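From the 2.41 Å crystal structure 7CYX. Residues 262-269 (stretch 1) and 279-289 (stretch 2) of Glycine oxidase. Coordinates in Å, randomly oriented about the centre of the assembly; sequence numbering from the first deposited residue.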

ATOM      1  N   VAL A 262       8.299 -10.049  -8.521  1.00 43.04           N
ATOM      2  CA  VAL A 262       9.306 -10.377  -7.506  1.00 43.51           C
ATOM      3  C   VAL A 262       9.790 -11.806  -7.743  1.00 41.86           C
ATOM      4  O   VAL A 262       8.959 -12.717  -7.871  1.00 45.43           O
ATOM      5  CB  VAL A 262       8.749 -10.203  -6.077  1.00 41.11           C
ATOM      6  CG1 VAL A 262       9.719 -10.690  -5.026  1.00 42.70           C
ATOM      7  CG2 VAL A 262       8.361  -8.767  -5.797  1.00 41.33           C
ATOM      8  N   ILE A 263      11.123 -11.982  -7.786  1.00 41.55           N
ATOM      9  CA  ILE A 263      11.780 -13.177  -8.311  1.00 38.92           C
ATOM     10  C   ILE A 263      12.931 -13.581  -7.394  1.00 42.90           C
ATOM     11  O   ILE A 263      13.857 -12.807  -7.183  1.00 48.23           O
ATOM     12  CB  ILE A 263      12.331 -12.916  -9.725  1.00 41.71           C
ATOM     13  CG1 ILE A 263      11.352 -12.171 -10.628  1.00 42.92           C
ATOM     14  CG2 ILE A 263      12.802 -14.211 -10.358  1.00 48.07           C
ATOM     15  CD1 ILE A 263      12.018 -11.463 -11.777  1.00 44.35           C
ATOM     16  N   GLY A 264      12.908 -14.831  -6.941  1.00 46.67           N
ATOM     17  CA  GLY A 264      13.873 -15.349  -5.987  1.00 47.57           C
ATOM     18  C   GLY A 264      13.716 -16.858  -5.800  1.00 48.20           C
ATOM     19  O   GLY A 264      12.930 -17.478  -6.498  1.00 53.00           O
ATOM     20  N   ALA A 265      14.483 -17.465  -4.891  1.00 46.91           N
ATOM     21  CA  ALA A 265      15.416 -16.777  -4.025  1.00 49.17           C
ATOM     22  C   ALA A 265      16.569 -17.729  -3.689  1.00 48.28           C
ATOM     23  O   ALA A 265      16.347 -18.934  -3.522  1.00 44.06           O
ATOM     24  CB  ALA A 265      14.673 -16.332  -2.789  1.00 55.15           C
ATOM     25  N   THR A 266      17.789 -17.187  -3.594  1.00 43.85           N
ATOM     26  CA  THR A 266      18.958 -17.979  -3.252  1.00 40.90           C
ATOM     27  C   THR A 266      18.874 -18.417  -1.794  1.00 44.76           C
ATOM     28  O   THR A 266      18.112 -17.857  -0.996  1.00 40.77           O
ATOM     29  CB  THR A 266      20.281 -17.222  -3.404  1.00 43.15           C
ATOM     30  OG1 THR A 266      20.288 -16.097  -2.515  1.00 43.22           O
ATOM     31  CG2 THR A 266      20.526 -16.818  -4.833  1.00 41.30           C
ATOM     32  N   MET A 267      19.713 -19.401  -1.465  1.00 47.18           N
ATOM     33  CA  MET A 267      19.810 -19.961  -0.142  1.00 50.72           C
ATOM     34  C   MET A 267      21.285 -19.928   0.297  1.00 50.76           C
ATOM     35  O   MET A 267      22.134 -20.592  -0.304  1.00 50.79           O
ATOM     36  CB  MET A 267      19.275 -21.399  -0.143  1.00 54.29           C
ATOM     37  CG  MET A 267      18.779 -21.857   1.222  1.00 67.27           C
ATOM     38  SD  MET A 267      18.128 -23.559   1.252  1.00 83.50           S
ATOM     39  CE  MET A 267      19.514 -24.457   1.956  1.00 75.78           C
ATOM     40  N   LYS A 268      21.588 -19.140   1.339  1.00 51.56           N
ATOM     41  CA  LYS A 268      22.944 -19.031   1.897  1.00 45.33           C
ATOM     42  C   LYS A 268      22.896 -19.137   3.425  1.00 47.09           C
ATOM     43  O   LYS A 268      22.811 -18.145   4.135  1.00 44.60           O
ATOM     44  CB  LYS A 268      23.573 -17.725   1.419  1.00 48.43           C
ATOM     45  CG  LYS A 268      24.024 -17.695  -0.043  1.00 49.33           C
ATOM     46  CD  LYS A 268      24.923 -16.487  -0.340  1.00 53.81           C
ATOM     47  CE  LYS A 268      24.931 -16.023  -1.786  1.00 61.28           C
ATOM     48  NZ  LYS A 268      25.350 -14.595  -1.918  1.00 62.03           N
ATOM     49  N   PRO A 269      23.009 -20.354   4.000  1.00 47.28           N
ATOM     50  CA  PRO A 269      22.857 -20.539   5.440  1.00 49.55           C
ATOM     51  C   PRO A 269      24.011 -19.985   6.296  1.00 49.92           C
ATOM     52  O   PRO A 269      25.122 -19.859   5.817  1.00 40.78           O
ATOM     53  CB  PRO A 269      22.750 -22.068   5.586  1.00 50.61           C
ATOM     54  CG  PRO A 269      23.433 -22.639   4.365  1.00 49.10           C
ATOM     55  CD  PRO A 269      23.314 -21.599   3.283  1.00 48.06           C
TER
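Stretch 2 (279-289) ESITSILERAY

A helix that packs on an extended segment usually does so through one face, and residues spaced three or four apart along its sequence supply the contacts. The stretch 279-289 of glycine oxidase is a compact example. It is helical throughout, part of a helix that extends beyond it in both directions, and its backbone is held by successive i to i+4 hydrogen bonds, from S283 N to E279 O (2.8 Å) through Y289 N to L285 O (3.0 Å). Beneath it, residues 262-264 form the end of a strand, 265-267 are loop, and 268-269 are strand again. The N-to-C directions of strand 262-264 and the helix differ by 110°, so the helix crosses the strand steeply, and the two axes approach to 8.4 Å.

E279 directs its CA-to-CB bond sideways and makes no contact. The first residue to engage is S280, which points toward the other stretch and lies opposite the loop, its CA 6.8 Å from the CA of T266. Its OG is 3.7 Å from T266 CG2 and 3.5 Å from K268 NZ. Neither approach is a hydrogen bond; both S280 OG and K268 NZ find their hydrogen-bonding partners elsewhere in the structure, and the pairing here is one of proximity.

I281 points away, T282 is out of reach and S283 is turned sideways, so the next contact comes one helical turn after S280. I284 is the centre of the interface: it loses 71 Å² to the other stretch, more than any other residue in either segment. Its CG2 lies 3.8 Å from both the CG2 and the backbone O of I263, while its CD1 reaches T266 CG2 at 4.1 Å. The isoleucine therefore spans from the strand to the loop. The backbone comes close here too, with the CA atoms of I284 and G264 6.3 Å apart.

L285 starts sideways, although its end comes nearer, and E286 is out of reach. R287 points toward the other stretch without touching it. A further turn on from I284, A288 places its CB 3.8 Å from I263 CG2, so that this one methyl group meets both A288 and I284. Y289 is again out of reach.

The contact thus rests on S280, I284 and A288, an i, i+4, i+8 ridge. With no hydrogen bonds between the stretches and 312 Å² buried in total, it is a small interface in which apolar packing predominates.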

ATOM      1  N   GLU A 279      26.592 -12.647  -8.768  1.00 44.78           N
ATOM      2  CA  GLU A 279      26.382 -14.025  -9.225  1.00 48.15           C
ATOM      3  C   GLU A 279      24.946 -14.461  -8.913  1.00 45.95           C
ATOM      4  O   GLU A 279      24.328 -15.129  -9.721  1.00 48.63           O
ATOM      5  CB  GLU A 279      27.416 -14.941  -8.562  1.00 56.73           C
ATOM      6  CG  GLU A 279      27.166 -16.439  -8.708  1.00 68.69           C
ATOM      7  CD  GLU A 279      28.355 -17.310  -8.285  1.00 82.25           C
ATOM      8  OE1 GLU A 279      28.943 -17.962  -9.179  1.00 92.67           O
ATOM      9  OE2 GLU A 279      28.711 -17.346  -7.065  1.00 69.54           O
ATOM     10  N   SER A 280      24.454 -14.103  -7.720  1.00 45.24           N
ATOM     11  CA  SER A 280      23.090 -14.381  -7.297  1.00 45.31           C
ATOM     12  C   SER A 280      22.112 -13.640  -8.212  1.00 47.21           C
ATOM     13  O   SER A 280      21.140 -14.225  -8.688  1.00 46.20           O
ATOM     14  CB  SER A 280      22.876 -13.985  -5.868  1.00 48.42           C
ATOM     15  OG  SER A 280      23.594 -14.835  -4.993  1.00 46.74           O
ATOM     16  N   ILE A 281      22.391 -12.352  -8.477  1.00 46.47           N
ATOM     17  CA  ILE A 281      21.530 -11.562  -9.353  1.00 47.33           C
ATOM     18  C   ILE A 281      21.437 -12.258 -10.721  1.00 55.84           C
ATOM     19  O   ILE A 281      20.349 -12.371 -11.280  1.00 51.23           O
ATOM     20  CB  ILE A 281      22.008 -10.106  -9.506  1.00 45.35           C
ATOM     21  CG1 ILE A 281      21.579  -9.218  -8.337  1.00 49.65           C
ATOM     22  CG2 ILE A 281      21.533  -9.531 -10.820  1.00 46.82           C
ATOM     23  CD1 ILE A 281      22.096  -7.789  -8.415  1.00 47.63           C
ATOM     24  N   THR A 282      22.597 -12.671 -11.253  1.00 60.03           N
ATOM     25  CA  THR A 282      22.742 -13.265 -12.597  1.00 56.73           C
ATOM     26  C   THR A 282      22.083 -14.644 -12.645  1.00 52.09           C
ATOM     27  O   THR A 282      21.444 -15.011 -13.626  1.00 53.78           O
ATOM     28  CB  THR A 282      24.213 -13.507 -12.970  1.00 59.41           C
ATOM     29  OG1 THR A 282      24.951 -12.304 -12.805  1.00 64.19           O
ATOM     30  CG2 THR A 282      24.374 -14.012 -14.386  1.00 65.77           C
ATOM     31  N   SER A 283      22.349 -15.434 -11.608  1.00 46.08           N
ATOM     32  CA  SER A 283      21.808 -16.760 -11.491  1.00 48.59           C
ATOM     33  C   SER A 283      20.270 -16.689 -11.436  1.00 49.07           C
ATOM     34  O   SER A 283      19.568 -17.440 -12.138  1.00 51.62           O
ATOM     35  CB  SER A 283      22.413 -17.447 -10.301  1.00 50.50           C
ATOM     36  OG  SER A 283      21.938 -18.773 -10.182  1.00 61.29           O
ATOM     37  N   ILE A 284      19.740 -15.738 -10.662  1.00 46.40           N
ATOM     38  CA  ILE A 284      18.301 -15.639 -10.450  1.00 47.40           C
ATOM     39  C   ILE A 284      17.612 -15.234 -11.745  1.00 45.36           C
ATOM     40  O   ILE A 284      16.573 -15.800 -12.107  1.00 42.35           O
ATOM     41  CB  ILE A 284      17.948 -14.638  -9.347  1.00 44.95           C
ATOM     42  CG1 ILE A 284      18.267 -15.209  -7.968  1.00 46.72           C
ATOM     43  CG2 ILE A 284      16.496 -14.206  -9.479  1.00 41.13           C
ATOM     44  CD1 ILE A 284      18.233 -14.165  -6.865  1.00 51.05           C
ATOM     45  N   LEU A 285      18.167 -14.222 -12.404  1.00 41.65           N
ATOM     46  CA  LEU A 285      17.538 -13.687 -13.579  1.00 43.90           C
ATOM     47  C   LEU A 285      17.610 -14.695 -14.745  1.00 49.34           C
ATOM     48  O   LEU A 285      16.654 -14.826 -15.512  1.00 53.05           O
ATOM     49  CB  LEU A 285      18.166 -12.334 -13.921  1.00 45.36           C
ATOM     50  CG  LEU A 285      17.509 -11.107 -13.274  1.00 49.89           C
ATOM     51  CD1 LEU A 285      18.287  -9.836 -13.586  1.00 53.73           C
ATOM     52  CD2 LEU A 285      16.068 -10.940 -13.723  1.00 55.05           C
ATOM     53  N   GLU A 286      18.726 -15.411 -14.892  1.00 50.24           N
ATOM     54  CA  GLU A 286      18.866 -16.346 -16.001  1.00 54.75           C
ATOM     55  C   GLU A 286      17.834 -17.474 -15.842  1.00 51.37           C
ATOM     56  O   GLU A 286      17.300 -17.998 -16.843  1.00 54.45           O
ATOM     57  CB  GLU A 286      20.291 -16.899 -16.083  1.00 59.50           C
ATOM     58  CG  GLU A 286      21.322 -15.884 -16.562  1.00 72.92           C
ATOM     59  CD  GLU A 286      21.433 -15.664 -18.067  1.00 82.63           C
ATOM     60  OE1 GLU A 286      20.624 -16.254 -18.841  1.00 75.51           O
ATOM     61  OE2 GLU A 286      22.334 -14.888 -18.469  1.00 96.83           O
ATOM     62  N   ARG A 287      17.586 -17.875 -14.589  1.00 48.09           N
ATOM     63  CA  ARG A 287      16.633 -18.925 -14.314  1.00 47.61           C
ATOM     64  C   ARG A 287      15.236 -18.398 -14.664  1.00 52.97           C
ATOM     65  O   ARG A 287      14.401 -19.143 -15.201  1.00 50.10           O
ATOM     66  CB  ARG A 287      16.735 -19.414 -12.870  1.00 49.47           C
ATOM     67  CG  ARG A 287      15.994 -20.722 -12.620  1.00 60.23           C
ATOM     68  CD  ARG A 287      16.290 -21.310 -11.249  1.00 68.79           C
ATOM     69  NE  ARG A 287      15.492 -22.486 -10.900  1.00 69.60           N
ATOM     70  CZ  ARG A 287      15.565 -23.106  -9.727  1.00 65.97           C
ATOM     71  NH1 ARG A 287      16.432 -22.690  -8.816  1.00 64.69           N
ATOM     72  NH2 ARG A 287      14.754 -24.115  -9.460  1.00 61.64           N
ATOM     73  N   ALA A 288      14.997 -17.102 -14.410  1.00 48.34           N
ATOM     74  CA  ALA A 288      13.669 -16.529 -14.619  1.00 48.90           C
ATOM     75  C   ALA A 288      13.363 -16.434 -16.113  1.00 50.24           C
ATOM     76  O   ALA A 288      12.191 -16.519 -16.506  1.00 52.11           O
ATOM     77  CB  ALA A 288      13.551 -15.183 -13.970  1.00 47.92           C
ATOM     78  N   TYR A 289      14.414 -16.253 -16.923  1.00 46.63           N
ATOM     79  CA  TYR A 289      14.280 -16.074 -18.347  1.00 45.68           C
ATOM     80  C   TYR A 289      13.764 -17.379 -18.980  1.00 48.17           C
ATOM     81  O   TYR A 289      12.994 -17.322 -19.927  1.00 56.28           O
ATOM     82  CB  TYR A 289      15.597 -15.622 -18.996  1.00 47.94           C
ATOM     83  CG  TYR A 289      16.187 -14.296 -18.568  1.00 51.51           C
ATOM     84  CD1 TYR A 289      15.426 -13.301 -17.969  1.00 51.33           C
ATOM     85  CD2 TYR A 289      17.523 -14.008 -18.827  1.00 52.54           C
ATOM     86  CE1 TYR A 289      15.976 -12.082 -17.607  1.00 50.68           C
ATOM     87  CE2 TYR A 289      18.086 -12.788 -18.485  1.00 51.04           C
ATOM     88  CZ  TYR A 289      17.314 -11.819 -17.860  1.00 55.38           C
ATOM     89  OH  TYR A 289      17.853 -10.610 -17.499  1.00 48.11           O
TER